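Local coordinates for protein Phenolphthiocerol/phthiocerol polyketide synthase subunit C (Mycobacterium tuberculosis H37Rv, PDB 8QZI) that probably contributes an acyl-carrier domain that carries growing chains on a phosphopantetheine arm in phthiocerol and phenolphthiocerol polyketide synthesis, at residues F[64-69]-F[81-86]; F[97-102]-F[119-124]. All blocks are in the same frame, centred on the assembly; numbering follows the deposited sequence.

Interaction 1: residues F[64-69]-F[81-86]; sequences AVLRSG and LGLDSL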
loop_
_atom_site.group_PDB
_atom_site.type_symbol
_atom_site.label_atom_id
_atom_site.label_comp_id
_atom_site.label_asym_id
_atom_site.label_seq_id
_atom_site.Cartn_x
_atom_site.Cartn_y
_atom_site.Cartn_z
ATOM N N ALA F 64 10.882 -12.151 -12.518
ATOM C CA ALA F 64 9.620 -12.493 -13.162
ATOM C C ALA F 64 8.477 -11.636 -12.633
ATOM O O ALA F 64 7.495 -11.399 -13.346
ATOM C CB ALA F 64 9.315 -13.977 -12.965
ATOM N N VAL F 65 8.589 -11.167 -11.389
ATOM C CA VAL F 65 7.613 -10.237 -10.831
ATOM C C VAL F 65 7.889 -8.814 -11.312
ATOM O O VAL F 65 6.957 -8.052 -11.598
ATOM C CB VAL F 65 7.619 -10.349 -9.292
ATOM C CG1 VAL F 65 7.016 -9.118 -8.654
ATOM C CG2 VAL F 65 6.862 -11.590 -8.851
ATOM N N LEU F 66 9.169 -8.452 -11.440
ATOM C CA LEU F 66 9.580 -7.114 -11.861
ATOM C C LEU F 66 9.359 -6.844 -13.349
ATOM O O LEU F 66 9.242 -5.676 -13.738
ATOM C CB LEU F 66 11.064 -6.895 -11.535
ATOM C CG LEU F 66 11.512 -6.543 -10.113
ATOM C CD1 LEU F 66 13.022 -6.722 -9.965
ATOM C CD2 LEU F 66 11.109 -5.116 -9.771
ATOM N N ARG F 67 9.312 -7.881 -14.187
ATOM C CA ARG F 67 9.280 -7.708 -15.639
ATOM C C ARG F 67 10.562 -7.058 -16.153
ATOM O O ARG F 67 10.545 -6.325 -17.146
ATOM C CB ARG F 67 8.062 -6.892 -16.083
ATOM C CG ARG F 67 6.744 -7.567 -15.788
ATOM C CD ARG F 67 6.655 -8.899 -16.500
ATOM N NE ARG F 67 5.785 -9.828 -15.789
ATOM C CZ ARG F 67 5.528 -11.068 -16.191
ATOM N NH1 ARG F 67 6.072 -11.530 -17.309
ATOM N NH2 ARG F 67 4.726 -11.846 -15.476
ATOM N N SER F 68 11.678 -7.316 -15.473
ATOM C CA SER F 68 12.969 -6.746 -15.820
ATOM C C SER F 68 13.961 -7.860 -16.095
ATOM O O SER F 68 13.791 -8.994 -15.642
ATOM C CB SER F 68 13.506 -5.845 -14.707
ATOM O OG SER F 68 12.723 -4.670 -14.587
ATOM N N GLY F 69 15.014 -7.515 -16.833
ATOM C CA GLY F 69 15.983 -8.499 -17.274
ATOM C C GLY F 69 17.333 -8.419 -16.589
ATOM O O GLY F 69 18.120 -9.368 -16.661
ATOM N N LEU F 81 13.676 -0.915 -5.388
ATOM C CA LEU F 81 13.574 -1.540 -6.702
ATOM C C LEU F 81 12.188 -1.403 -7.316
ATOM O O LEU F 81 11.884 -2.096 -8.295
ATOM C CB LEU F 81 13.942 -3.019 -6.614
ATOM C CG LEU F 81 15.226 -3.365 -7.355
ATOM C CD1 LEU F 81 16.371 -2.576 -6.757
ATOM C CD2 LEU F 81 15.501 -4.860 -7.308
ATOM N N GLY F 82 11.333 -0.559 -6.745
ATOM C CA GLY F 82 10.020 -0.324 -7.308
ATOM C C GLY F 82 9.039 -1.446 -7.099
ATOM O O GLY F 82 8.092 -1.577 -7.877
ATOM N N LEU F 83 9.236 -2.261 -6.061
ATOM C CA LEU F 83 8.303 -3.337 -5.712
ATOM C C LEU F 83 7.228 -2.810 -4.765
ATOM O O LEU F 83 7.415 -2.787 -3.546
ATOM C CB LEU F 83 9.038 -4.512 -5.076
ATOM C CG LEU F 83 9.607 -5.529 -6.056
ATOM C CD1 LEU F 83 10.809 -4.907 -6.777
ATOM C CD2 LEU F 83 9.949 -6.849 -5.343
ATOM N N ASP F 84 6.084 -2.414 -5.313
ATOM C CA ASP F 84 4.996 -1.929 -4.471
ATOM C C ASP F 84 4.427 -3.106 -3.681
ATOM O O ASP F 84 4.979 -4.213 -3.662
ATOM C CB ASP F 84 3.935 -1.187 -5.297
ATOM C CG ASP F 84 3.334 -2.027 -6.446
ATOM O OD1 ASP F 84 2.853 -3.158 -6.208
ATOM O OD2 ASP F 84 3.300 -1.513 -7.593
ATOM N N SER F 85 3.311 -2.856 -2.995
ATOM C CA SER F 85 2.687 -3.883 -2.170
ATOM C C SER F 85 2.104 -5.018 -3.013
ATOM O O SER F 85 2.106 -6.176 -2.575
ATOM C CB SER F 85 1.612 -3.245 -1.281
ATOM N N LEU F 86 1.616 -4.715 -4.225
ATOM C CA LEU F 86 0.979 -5.734 -5.053
ATOM C C LEU F 86 1.990 -6.635 -5.746
ATOM O O LEU F 86 1.708 -7.823 -5.940
ATOM C CB LEU F 86 0.064 -5.089 -6.093
ATOM C CG LEU F 86 -0.954 -6.095 -6.639
ATOM C CD1 LEU F 86 -2.168 -5.421 -7.230
ATOM C CD2 LEU F 86 -0.313 -7.039 -7.660
#

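Interaction 2: residues F[97-102]-F[119-124]; sequences ASLGIT and TALCER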
loop_
_atom_site.group_PDB
_atom_site.type_symbol
_atom_site.label_atom_id
_atom_site.label_comp_id
_atom_site.label_asym_id
_atom_site.label_seq_id
_atom_site.Cartn_x
_atom_site.Cartn_y
_atom_site.Cartn_z
ATOM N N ALA F 97 4.050 -21.057 -3.393
ATOM C CA ALA F 97 3.837 -22.062 -4.426
ATOM C C ALA F 97 5.139 -22.720 -4.888
ATOM O O ALA F 97 5.092 -23.804 -5.482
ATOM C CB ALA F 97 3.117 -21.437 -5.619
ATOM N N SER F 98 6.284 -22.089 -4.620
ATOM C CA SER F 98 7.606 -22.641 -4.946
ATOM C C SER F 98 8.055 -23.564 -3.817
ATOM O O SER F 98 8.089 -24.788 -3.973
ATOM C CB SER F 98 8.606 -21.501 -5.169
ATOM O OG SER F 98 9.612 -21.853 -6.096
ATOM N N LEU F 99 8.396 -22.981 -2.672
ATOM C CA LEU F 99 8.712 -23.742 -1.471
ATOM C C LEU F 99 7.399 -24.121 -0.804
ATOM O O LEU F 99 6.710 -23.262 -0.244
ATOM C CB LEU F 99 9.597 -22.916 -0.546
ATOM C CG LEU F 99 10.471 -21.927 -1.320
ATOM C CD1 LEU F 99 11.344 -21.111 -0.382
ATOM C CD2 LEU F 99 11.321 -22.643 -2.370
ATOM N N GLY F 100 7.051 -25.401 -0.868
ATOM C CA GLY F 100 5.732 -25.866 -0.473
ATOM C C GLY F 100 5.349 -25.610 0.967
ATOM O O GLY F 100 4.685 -26.440 1.598
ATOM N N ILE F 101 5.762 -24.464 1.497
ATOM C CA ILE F 101 5.395 -24.033 2.837
ATOM C C ILE F 101 4.512 -22.791 2.718
ATOM O O ILE F 101 4.510 -22.087 1.705
ATOM C CB ILE F 101 6.631 -23.763 3.732
ATOM C CG1 ILE F 101 7.822 -23.248 2.911
ATOM C CG2 ILE F 101 7.028 -25.008 4.517
ATOM C CD1 ILE F 101 8.626 -22.152 3.602
ATOM N N THR F 102 3.740 -22.538 3.773
ATOM C CA THR F 102 2.864 -21.373 3.874
ATOM C C THR F 102 3.369 -20.505 5.021
ATOM O O THR F 102 3.290 -20.908 6.188
ATOM C CB THR F 102 1.411 -21.798 4.095
ATOM O OG1 THR F 102 0.748 -21.923 2.831
ATOM C CG2 THR F 102 0.665 -20.787 4.960
ATOM N N THR F 119 18.315 -16.552 5.335
ATOM C CA THR F 119 18.111 -17.015 6.702
ATOM C C THR F 119 16.673 -17.440 6.990
ATOM O O THR F 119 16.400 -18.626 7.207
ATOM C CB THR F 119 18.530 -15.910 7.676
ATOM O OG1 THR F 119 19.775 -15.349 7.244
ATOM C CG2 THR F 119 18.683 -16.454 9.109
ATOM N N ALA F 120 15.746 -16.478 6.987
ATOM C CA ALA F 120 14.436 -16.706 7.596
ATOM C C ALA F 120 13.675 -17.844 6.919
ATOM O O ALA F 120 13.051 -18.670 7.594
ATOM C CB ALA F 120 13.621 -15.412 7.570
ATOM N N LEU F 121 13.701 -17.899 5.589
ATOM C CA LEU F 121 13.045 -19.006 4.900
ATOM C C LEU F 121 13.780 -20.321 5.125
ATOM O O LEU F 121 13.147 -21.379 5.200
ATOM C CB LEU F 121 12.917 -18.702 3.404
ATOM C CG LEU F 121 11.488 -18.500 2.870
ATOM C CD1 LEU F 121 10.769 -17.457 3.702
ATOM C CD2 LEU F 121 11.417 -18.131 1.378
ATOM N N CYS F 122 15.109 -20.275 5.254
ATOM C CA CYS F 122 15.896 -21.495 5.404
ATOM C C CYS F 122 15.579 -22.224 6.708
ATOM O O CYS F 122 15.828 -23.433 6.805
ATOM C CB CYS F 122 17.395 -21.170 5.299
ATOM S SG CYS F 122 18.342 -22.017 3.955
ATOM N N GLU F 123 15.031 -21.527 7.714
ATOM C CA GLU F 123 14.498 -22.220 8.887
ATOM C C GLU F 123 13.151 -22.861 8.574
ATOM O O GLU F 123 12.865 -23.980 9.016
ATOM C CB GLU F 123 14.363 -21.261 10.072
ATOM C CG GLU F 123 14.584 -19.799 9.732
ATOM C CD GLU F 123 15.871 -19.258 10.321
ATOM O OE1 GLU F 123 15.796 -18.421 11.242
ATOM O OE2 GLU F 123 16.956 -19.679 9.872
ATOM N N ARG F 124 12.323 -22.163 7.798
ATOM C CA ARG F 124 11.008 -22.678 7.445
ATOM C C ARG F 124 11.114 -23.934 6.592
ATOM O O ARG F 124 10.577 -24.987 6.951
ATOM C CB ARG F 124 10.218 -21.591 6.720
ATOM C CG ARG F 124 10.185 -20.270 7.468
ATOM C CD ARG F 124 9.297 -20.335 8.712
ATOM N NE ARG F 124 9.050 -21.697 9.174
ATOM C CZ ARG F 124 8.132 -22.504 8.651
ATOM N NH1 ARG F 124 7.978 -23.736 9.127
ATOM N NH2 ARG F 124 7.383 -22.083 7.637
#

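Interaction 1: residues F[64-69]-F[81-86]
Leu66 touches the only flat group that takes part across this contact, the peptide carbonyl of Leu81: methyl CD2 of Leu66 lies 3.4 Å from Leu81 O. A second flat group, the guanidinium of Arg67, lies over its own helix end, where Ala64 O sits on one face, 3.1 Å above the plane and offset toward the rim. The branches of Leu66 part company. CD1 heads for Leu81 and ends 4.1 Å from Leu81 CD2, while CD2 and CG meet the CD1 methyl of Leu83. In each leucine pair the side chains cross at about a right angle. With CG of Leu66 anti to its carbonyl carbon (chi1 -79°), the fork reaches both leucines; the methyl-to-methyl approach to Leu83 is modelled too tightly for its detail to be trusted. The peptide packed here, Leu-Gly-Leu-Asp-Ser-Leu, is the carrier-protein signature around the phosphopantetheine serine, which by family is Ser85, its OG not modelled; coenzyme A and manganese lie about 10 Å from the Leu83 side chain. Gly82, with a positive phi of 74° that favours glycine, lies in the loop between the two leucines. Past Leu83, Asp84 N-caps helix 85-98: OD1 accepts a weak bond from Leu86 N at 2.8 Å, bent to 125°, and also a hydrogen bond from Met87 N. Leu81 also rests on Ile72 and Arg76, and Leu83 on Leu78, while Ser85 and Leu86 pack against an acidic and a basic side chain, respectively, of the chain of another protein.

Interaction 2: residues F[97-102]-F[119-124]
Leu99, the first residue to leave helical geometry after helix 85-98, opens the contact with its CD1 methyl, which presses on Leu121 CD2 at 3.5 Å. The same methyl is 4.2 Å from Leu121 CG, so it meets one side of the fork of Leu121 while the two side chains cross at about a right angle. Both leucines also touch Leu54 of helix 52-66, which makes this a three-way meeting of helix 52-66, the loop leaving helix 85-98 and the short helix 119-124. This packing of the last modelled helix on the first is consistent with the small helical bundle of carrier proteins. Gly100 carries the chain round to Ile101, which has the largest share of this contact. Its CG1 branch stands between the backbone N and the carbonyl carbon (chi1 32°), a crowded position, and sends CD1 to within 3.5 Å of Arg124 CB. The methyl therefore meets the root of the arginine rather than its charged end, though the guanidinium lies obliquely nearby. On its other contacts Ile101 packs against Leu42, and Arg124 against Leu103. Thr102 sets out from its backbone away from the helix, and its backbone oxygen is the nearest part: Thr102 O is 4.5 Å from Arg124 NH2, too far for a hydrogen bond. The arginine chain, bent at chi2 (-72°) and again at chi3, folds its end back beside this loop instead of extending from the helix. Methyl and methylene contacts thus hold the two segments together, and the arginine charge probably adds no more than a weak, long-range attraction to the Thr102 carbonyl.

Along the chain the two contacts come in series: interaction 1 is complete before interaction 2 begins. Their centres are 20 Å apart, on opposite sides of the chain's centre, and their nearest atoms remain about 10 Å from each other, so they do not touch. Helix 85-98 joins them, with 81-86 entering it at its start and 97-102 leaving it at its end. Helix 52-66 serves both as well, giving its last turn to interaction 1 and Leu54 to interaction 2. One contact thus lies at the presumed phosphopantetheine end, near coenzyme A and the partner protein, while the other closes the far end of the same carrier domain.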